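Local structure of SPD1 nuclease (Streptococcus pyogenes, 2XGR) at residues P157-W170 with L210-I222. The protein is an extracellular, prophage-encoded DNase that probably cuts DNA with the help of a bound metal ion. Sequence-based numbering, arbitrary orientation.
Sequences PEGMLYYENRLDSW and LLTIRLNSNKESI
With CG set anti to the carbonyl carbon (chi1 -64°), the Y163 ring carries its OH to S217, where S217 OG donates a hydrogen bond to Y163 OH at 2.9 Å. Y163 OH in turn donates to P157 O at 2.6 Å, in the carbonyl plane and on a lone pair, and S217 OG accepts from K219 N in an ST turn; both hydroxyls thus bridge two partners. W170, its CG anti to the backbone N (chi1 -176°), lays one ring face over I213, whose CD1 makes a CH-pi contact 3.7 Å from the centroid of the six-membered ring, while L211 CD1 meets the ring edge. Helix 160-173 here packs on the large antiparallel sheet of what is probably a His-Me finger endonuclease; the axes of helix 160-170 and strand 210-214 approach to 10.0 Å at 128°, with L211, I213 and L215 facing the helix. Between the two ends L215 packs its branches against the helix, CD1 lying 3.7 Å from L167 CG and CD2 3.8 Å from R166 CB. P157 CB and R166 NH1 sandwich the Y162 ring from opposite faces, and R166 NH1 is fixed by Y162 O at 3.0 Å and by D154 O. The E220 carboxylate accepts from L215 N and, from above its plane, from S217 N.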
# COMPACT_ATOMS: atom_id res chain seq x y z
N PRO A 157 -4.21 12.80 -2.58
CA PRO A 157 -4.76 11.55 -1.98
C PRO A 157 -5.33 10.54 -2.97
O PRO A 157 -5.89 9.50 -2.53
CB PRO A 157 -5.83 12.07 -0.98
CG PRO A 157 -6.40 13.28 -1.75
CD PRO A 157 -5.18 13.92 -2.48
N GLU A 158 -5.21 10.81 -4.27
CA GLU A 158 -5.49 9.81 -5.29
C GLU A 158 -4.30 8.91 -5.60
O GLU A 158 -4.40 8.01 -6.43
CB GLU A 158 -6.02 10.50 -6.58
CG GLU A 158 -7.41 11.12 -6.28
CD GLU A 158 -8.11 11.73 -7.46
OE1 GLU A 158 -7.54 11.79 -8.56
OE2 GLU A 158 -9.26 12.16 -7.29
N GLY A 159 -3.13 9.26 -5.07
CA GLY A 159 -1.96 8.44 -5.33
C GLY A 159 -1.50 7.64 -4.11
O GLY A 159 -1.74 8.03 -2.98
N MET A 160 -0.81 6.53 -4.35
CA MET A 160 -0.34 5.64 -3.26
C MET A 160 0.67 6.36 -2.38
O MET A 160 0.73 6.15 -1.18
CB MET A 160 0.38 4.44 -3.87
CG MET A 160 -0.36 3.86 -5.06
SD MET A 160 -0.50 2.10 -4.90
CE MET A 160 -1.86 2.31 -3.82
N LEU A 161 1.50 7.19 -3.01
CA LEU A 161 2.61 7.83 -2.26
C LEU A 161 2.11 8.66 -1.06
O LEU A 161 2.73 8.65 0.00
CB LEU A 161 3.41 8.75 -3.26
CG LEU A 161 4.61 9.50 -2.69
CD1 LEU A 161 5.70 8.52 -2.25
CD2 LEU A 161 5.10 10.49 -3.77
N TYR A 162 0.96 9.32 -1.21
CA TYR A 162 0.35 10.11 -0.13
C TYR A 162 0.24 9.22 1.10
O TYR A 162 0.61 9.62 2.23
CB TYR A 162 -1.11 10.51 -0.60
CG TYR A 162 -1.92 11.15 0.51
CD1 TYR A 162 -2.02 12.56 0.61
CD2 TYR A 162 -2.53 10.38 1.51
CE1 TYR A 162 -2.76 13.16 1.59
CE2 TYR A 162 -3.23 10.99 2.54
CZ TYR A 162 -3.33 12.40 2.55
OH TYR A 162 -3.99 13.03 3.60
N TYR A 163 -0.25 8.01 0.90
CA TYR A 163 -0.56 7.14 2.07
C TYR A 163 0.75 6.53 2.61
O TYR A 163 0.99 6.49 3.83
CB TYR A 163 -1.50 5.97 1.64
CG TYR A 163 -2.82 6.58 1.20
CD1 TYR A 163 -3.83 6.89 2.13
CD2 TYR A 163 -2.96 6.96 -0.11
CE1 TYR A 163 -4.98 7.59 1.72
CE2 TYR A 163 -4.15 7.65 -0.57
CZ TYR A 163 -5.15 7.95 0.38
OH TYR A 163 -6.24 8.65 -0.09
N GLU A 164 1.59 6.00 1.72
CA GLU A 164 2.82 5.33 2.17
C GLU A 164 3.80 6.29 2.85
O GLU A 164 4.36 5.93 3.87
CB GLU A 164 3.50 4.64 0.98
CG GLU A 164 2.65 3.40 0.54
CD GLU A 164 3.37 2.56 -0.54
OE1 GLU A 164 2.93 1.39 -0.69
OE2 GLU A 164 4.34 3.07 -1.18
N ASN A 165 3.96 7.52 2.36
CA ASN A 165 4.82 8.47 3.06
C ASN A 165 4.29 8.78 4.46
O ASN A 165 5.06 8.97 5.42
CB ASN A 165 4.99 9.80 2.26
CG ASN A 165 6.09 9.72 1.17
OD1 ASN A 165 6.43 10.75 0.49
ND2 ASN A 165 6.63 8.55 0.99
N ARG A 166 2.99 8.87 4.59
CA ARG A 166 2.46 9.18 5.92
C ARG A 166 2.58 7.99 6.84
O ARG A 166 2.86 8.19 8.03
CB ARG A 166 1.02 9.66 5.77
CG ARG A 166 0.95 11.09 5.20
CD ARG A 166 -0.44 11.51 4.83
NE ARG A 166 -0.43 12.96 4.43
CZ ARG A 166 0.13 13.42 3.31
NH1 ARG A 166 0.68 12.65 2.38
NH2 ARG A 166 0.13 14.74 3.06
N LEU A 167 2.35 6.77 6.32
CA LEU A 167 2.56 5.56 7.11
C LEU A 167 4.05 5.45 7.56
O LEU A 167 4.35 5.07 8.73
CB LEU A 167 2.16 4.33 6.28
CG LEU A 167 0.63 4.18 6.13
CD1 LEU A 167 0.44 3.08 5.06
CD2 LEU A 167 0.05 3.84 7.54
N ASP A 168 4.95 5.85 6.67
CA ASP A 168 6.42 5.85 6.97
C ASP A 168 6.70 6.85 8.10
O ASP A 168 7.40 6.53 9.06
CB ASP A 168 7.15 6.25 5.68
CG ASP A 168 8.63 6.41 5.89
OD1 ASP A 168 9.24 5.49 6.40
OD2 ASP A 168 9.18 7.43 5.43
N SER A 169 6.04 7.99 8.05
CA SER A 169 6.20 8.99 9.14
C SER A 169 5.71 8.50 10.47
O SER A 169 6.39 8.64 11.47
CB SER A 169 5.49 10.29 8.79
OG SER A 169 5.65 11.18 9.89
N TRP A 170 4.59 7.79 10.45
CA TRP A 170 4.03 7.19 11.64
C TRP A 170 5.00 6.15 12.18
O TRP A 170 5.22 6.09 13.42
CB TRP A 170 2.66 6.55 11.31
CG TRP A 170 1.99 5.98 12.55
CD1 TRP A 170 1.28 6.66 13.53
CD2 TRP A 170 2.12 4.65 13.01
NE1 TRP A 170 0.90 5.79 14.53
CE2 TRP A 170 1.39 4.55 14.22
CE3 TRP A 170 2.72 3.51 12.47
CZ2 TRP A 170 1.24 3.33 14.87
CZ3 TRP A 170 2.59 2.32 13.10
CH2 TRP A 170 1.89 2.23 14.33
N LEU A 210 -4.39 -3.47 18.52
CA LEU A 210 -4.53 -2.73 17.25
C LEU A 210 -4.57 -1.25 17.50
O LEU A 210 -5.35 -0.76 18.38
CB LEU A 210 -5.76 -3.19 16.51
CG LEU A 210 -5.71 -4.64 16.11
CD1 LEU A 210 -6.95 -5.05 15.31
CD2 LEU A 210 -4.37 -4.89 15.29
N LEU A 211 -3.85 -0.49 16.65
CA LEU A 211 -3.89 0.93 16.70
C LEU A 211 -4.49 1.46 15.38
O LEU A 211 -3.93 1.20 14.33
CB LEU A 211 -2.47 1.49 16.83
CG LEU A 211 -1.61 0.80 17.93
CD1 LEU A 211 -0.14 1.29 17.95
CD2 LEU A 211 -2.24 0.98 19.34
N THR A 212 -5.59 2.18 15.44
CA THR A 212 -6.18 2.70 14.19
C THR A 212 -5.39 3.89 13.77
O THR A 212 -5.25 4.83 14.51
CB THR A 212 -7.68 3.07 14.32
OG1 THR A 212 -8.35 1.94 14.74
CG2 THR A 212 -8.24 3.38 12.95
N ILE A 213 -4.86 3.85 12.53
CA ILE A 213 -3.98 4.92 12.06
C ILE A 213 -4.77 5.87 11.15
O ILE A 213 -5.48 5.41 10.25
CB ILE A 213 -2.82 4.31 11.23
CG1 ILE A 213 -1.86 3.54 12.15
CG2 ILE A 213 -2.01 5.51 10.54
CD1 ILE A 213 -0.82 2.56 11.47
N ARG A 214 -4.67 7.18 11.39
CA ARG A 214 -5.39 8.16 10.56
C ARG A 214 -4.40 8.98 9.76
O ARG A 214 -3.45 9.50 10.30
CB ARG A 214 -6.21 9.13 11.48
CG ARG A 214 -7.05 8.36 12.53
CD ARG A 214 -8.57 8.29 12.34
NE ARG A 214 -9.14 7.75 13.58
CZ ARG A 214 -9.88 6.64 13.67
NH1 ARG A 214 -10.27 6.01 12.58
NH2 ARG A 214 -10.27 6.20 14.88
N LEU A 215 -4.55 8.89 8.45
CA LEU A 215 -3.68 9.62 7.54
C LEU A 215 -4.31 10.88 6.97
O LEU A 215 -3.66 11.56 6.14
CB LEU A 215 -3.24 8.69 6.41
CG LEU A 215 -2.62 7.37 6.90
CD1 LEU A 215 -2.11 6.56 5.65
CD2 LEU A 215 -1.49 7.66 7.85
N ASN A 216 -5.47 11.28 7.50
CA ASN A 216 -6.15 12.53 7.14
C ASN A 216 -6.69 12.63 5.71
O ASN A 216 -6.75 13.69 5.11
CB ASN A 216 -5.31 13.78 7.52
CG ASN A 216 -6.20 14.95 7.81
OD1 ASN A 216 -7.15 14.79 8.60
ND2 ASN A 216 -5.89 16.16 7.24
N SER A 217 -7.10 11.49 5.13
CA SER A 217 -7.68 11.51 3.81
C SER A 217 -9.20 11.27 3.96
O SER A 217 -9.59 10.35 4.70
CB SER A 217 -7.04 10.33 3.08
OG SER A 217 -7.81 9.90 2.07
N ASN A 218 -9.97 11.78 3.00
CA ASN A 218 -11.43 11.50 3.02
C ASN A 218 -11.79 10.08 2.50
O ASN A 218 -12.96 9.70 2.54
CB ASN A 218 -12.16 12.50 2.10
CG ASN A 218 -12.12 13.89 2.62
OD1 ASN A 218 -12.13 14.14 3.83
ND2 ASN A 218 -11.98 14.83 1.69
N LYS A 219 -10.78 9.28 2.14
CA LYS A 219 -10.99 7.96 1.55
C LYS A 219 -10.85 6.83 2.59
O LYS A 219 -11.05 5.67 2.22
CB LYS A 219 -9.98 7.74 0.42
CG LYS A 219 -10.15 8.69 -0.74
CD LYS A 219 -9.28 8.24 -1.94
CE LYS A 219 -9.23 9.31 -2.99
NZ LYS A 219 -10.57 9.22 -3.65
N GLU A 220 -10.53 7.15 3.84
CA GLU A 220 -10.19 6.10 4.83
C GLU A 220 -11.47 5.49 5.39
O GLU A 220 -12.28 6.24 5.97
CB GLU A 220 -9.39 6.68 5.94
CG GLU A 220 -8.00 7.13 5.34
CD GLU A 220 -7.17 7.79 6.42
OE1 GLU A 220 -7.45 8.95 6.83
OE2 GLU A 220 -6.35 7.10 7.02
N SER A 221 -11.61 4.18 5.26
CA SER A 221 -12.81 3.51 5.74
C SER A 221 -12.34 2.54 6.80
O SER A 221 -11.51 1.68 6.52
CB SER A 221 -13.52 2.77 4.58
OG SER A 221 -14.59 1.94 5.09
N ILE A 222 -12.94 2.61 7.98
CA ILE A 222 -12.48 1.86 9.14
C ILE A 222 -13.47 0.75 9.40
O ILE A 222 -14.67 0.97 9.25
CB ILE A 222 -12.40 2.77 10.35
CG1 ILE A 222 -11.48 3.96 10.01
CG2 ILE A 222 -11.78 2.06 11.50
CD1 ILE A 222 -12.01 5.28 10.65
O HOH W 1 -3.76 16.08 5.12